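PDB 3I8B: xylulose kinase from Bifidobacterium adolescentis ATCC 15703, which probably phosphorylates D-xylulose at the expense of ATP, giving D-xylulose 5-phosphate and ADP. Local coordinates for residues A103-K108 with A218-A223. Numbering follows the deposited sequence.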
loop_
_atom_site.group_PDB
_atom_site.type_symbol
_atom_site.label_atom_id
_atom_site.label_comp_id
_atom_site.label_asym_id
_atom_site.label_seq_id
_atom_site.Cartn_x
_atom_site.Cartn_y
_atom_site.Cartn_z
ATOM N N ALA A 103 -0.186 -19.428 1.601
ATOM C CA ALA A 103 0.767 -20.527 1.429
ATOM C C ALA A 103 0.274 -21.540 0.399
ATOM O O ALA A 103 1.018 -21.949 -0.495
ATOM C CB ALA A 103 1.031 -21.217 2.761
ATOM N N ALA A 104 -0.988 -21.938 0.535
ATOM C CA ALA A 104 -1.588 -22.916 -0.362
ATOM C C ALA A 104 -1.649 -22.434 -1.822
ATOM O O ALA A 104 -1.415 -23.213 -2.754
ATOM C CB ALA A 104 -2.980 -23.300 0.144
ATOM N N LEU A 105 -1.969 -21.155 -2.024
ATOM C CA LEU A 105 -2.014 -20.590 -3.378
ATOM C C LEU A 105 -0.676 -20.753 -4.078
ATOM O O LEU A 105 -0.614 -21.059 -5.267
ATOM C CB LEU A 105 -2.387 -19.099 -3.338
ATOM C CG LEU A 105 -3.854 -18.791 -3.065
ATOM C CD1 LEU A 105 -4.038 -17.327 -2.674
ATOM C CD2 LEU A 105 -4.673 -19.134 -4.294
ATOM N N ILE A 106 0.395 -20.520 -3.336
ATOM C CA ILE A 106 1.737 -20.663 -3.881
ATOM C C ILE A 106 2.008 -22.118 -4.293
ATOM O O ILE A 106 2.457 -22.383 -5.411
ATOM C CB ILE A 106 2.815 -20.169 -2.880
ATOM C CG1 ILE A 106 2.767 -18.640 -2.756
ATOM C CG2 ILE A 106 4.210 -20.618 -3.326
ATOM C CD1 ILE A 106 3.396 -18.119 -1.495
ATOM N N GLU A 107 1.715 -23.053 -3.391
ATOM C CA GLU A 107 1.908 -24.477 -3.679
ATOM C C GLU A 107 1.039 -24.910 -4.867
ATOM O O GLU A 107 1.473 -25.679 -5.729
ATOM C CB GLU A 107 1.595 -25.319 -2.445
ATOM C CG GLU A 107 2.636 -25.200 -1.321
ATOM C CD GLU A 107 2.387 -26.160 -0.148
ATOM O OE1 GLU A 107 1.323 -26.816 -0.090
ATOM O OE2 GLU A 107 3.259 -26.254 0.734
ATOM N N LYS A 108 -0.183 -24.390 -4.923
ATOM C CA LYS A 108 -1.117 -24.766 -5.990
ATOM C C LYS A 108 -0.646 -24.345 -7.384
ATOM O O LYS A 108 -0.713 -25.140 -8.337
ATOM C CB LYS A 108 -2.514 -24.214 -5.713
ATOM C CG LYS A 108 -3.561 -24.637 -6.733
ATOM C CD LYS A 108 -3.967 -26.098 -6.544
ATOM C CE LYS A 108 -5.067 -26.474 -7.543
ATOM N NZ LYS A 108 -5.492 -27.891 -7.392
ATOM N N ALA A 218 -11.838 -18.692 -9.440
ATOM C CA ALA A 218 -12.370 -20.054 -9.508
ATOM C C ALA A 218 -11.486 -21.005 -8.711
ATOM O O ALA A 218 -11.968 -21.908 -8.029
ATOM C CB ALA A 218 -12.473 -20.533 -10.974
HETATM N N MSE A 219 -10.180 -20.796 -8.806
HETATM C CA MSE A 219 -9.224 -21.696 -8.170
HETATM C C MSE A 219 -9.473 -21.811 -6.673
HETATM O O MSE A 219 -9.322 -22.893 -6.096
HETATM C CB MSE A 219 -7.796 -21.232 -8.446
HETATM C CG MSE A 219 -6.749 -21.786 -7.492
HETATM SE SE MSE A 219 -4.960 -21.085 -7.939
HETATM C CE MSE A 219 -4.750 -21.828 -9.741
ATOM N N VAL A 220 -9.855 -20.702 -6.038
ATOM C CA VAL A 220 -10.100 -20.728 -4.591
ATOM C C VAL A 220 -11.538 -21.085 -4.215
ATOM O O VAL A 220 -11.794 -21.520 -3.092
ATOM C CB VAL A 220 -9.658 -19.415 -3.890
ATOM C CG1 VAL A 220 -8.246 -19.042 -4.330
ATOM C CG2 VAL A 220 -10.649 -18.270 -4.170
ATOM N N LEU A 221 -12.469 -20.898 -5.151
ATOM C CA LEU A 221 -13.871 -21.256 -4.938
ATOM C C LEU A 221 -14.089 -22.771 -5.030
ATOM O O LEU A 221 -15.081 -23.305 -4.529
ATOM C CB LEU A 221 -14.770 -20.554 -5.961
ATOM C CG LEU A 221 -14.882 -19.030 -5.815
ATOM C CD1 LEU A 221 -15.779 -18.411 -6.890
ATOM C CD2 LEU A 221 -15.357 -18.628 -4.397
ATOM N N GLU A 222 -13.159 -23.446 -5.692
ATOM C CA GLU A 222 -13.277 -24.879 -5.950
ATOM C C GLU A 222 -13.499 -25.670 -4.671
ATOM O O GLU A 222 -14.273 -26.632 -4.663
ATOM C CB GLU A 222 -12.020 -25.376 -6.675
ATOM C CG GLU A 222 -12.042 -26.814 -7.164
ATOM C CD GLU A 222 -11.077 -27.010 -8.328
ATOM O OE1 GLU A 222 -11.317 -26.438 -9.420
ATOM O OE2 GLU A 222 -10.069 -27.705 -8.144
ATOM N N ALA A 223 -12.833 -25.248 -3.596
ATOM C CA ALA A 223 -12.927 -25.920 -2.306
ATOM C C ALA A 223 -14.357 -26.013 -1.806
ATOM O O ALA A 223 -14.735 -27.005 -1.181
ATOM C CB ALA A 223 -12.062 -25.216 -1.265
#
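Leu105 meets both Val220 and Met219, a selenomethionine, where helices 99-110 and 214-225 pack in the N-terminal FGGY domain, a member of the actin-like ATPase superfamily. The contact is small, 196 Å² in all, and apolar. On the leucine, one methyl makes both contacts: CD2 of Leu105 lies 3.6 Å from CG1 of Val220 and 4.1 Å from SE of Met219. Lys108, one turn further along its helix, adds the aliphatic root of its chain, CG resting 4.0 Å from SE of Met219, and the two chains lie alongside, pointing opposite ways. With CG of Met219 anti to the backbone N (chi1 161°) and chi2 extended (-179°), SE is carried out toward the other helix; the bend at chi3 turns only the terminal CE.

The axes of the two short segments come no nearer than 11.8 Å, with 112° between their N-to-C directions, so side chains bridge the gap while the backbones keep their distance. Helix 143-153 closes the buried side, its Thr145 touching Leu105 and its Leu144, Val147 and Ala148 packing on Val220. On helix 99-110, the carbonyl oxygen of Leu105 accepts a hydrogen bond from NE1 of Trp130, in helix 122-134. Toward solvent, Lys108 and Glu222 face each other without a salt bridge: NZ of Lys108 stops 4.6 Å from OE2 of Glu222.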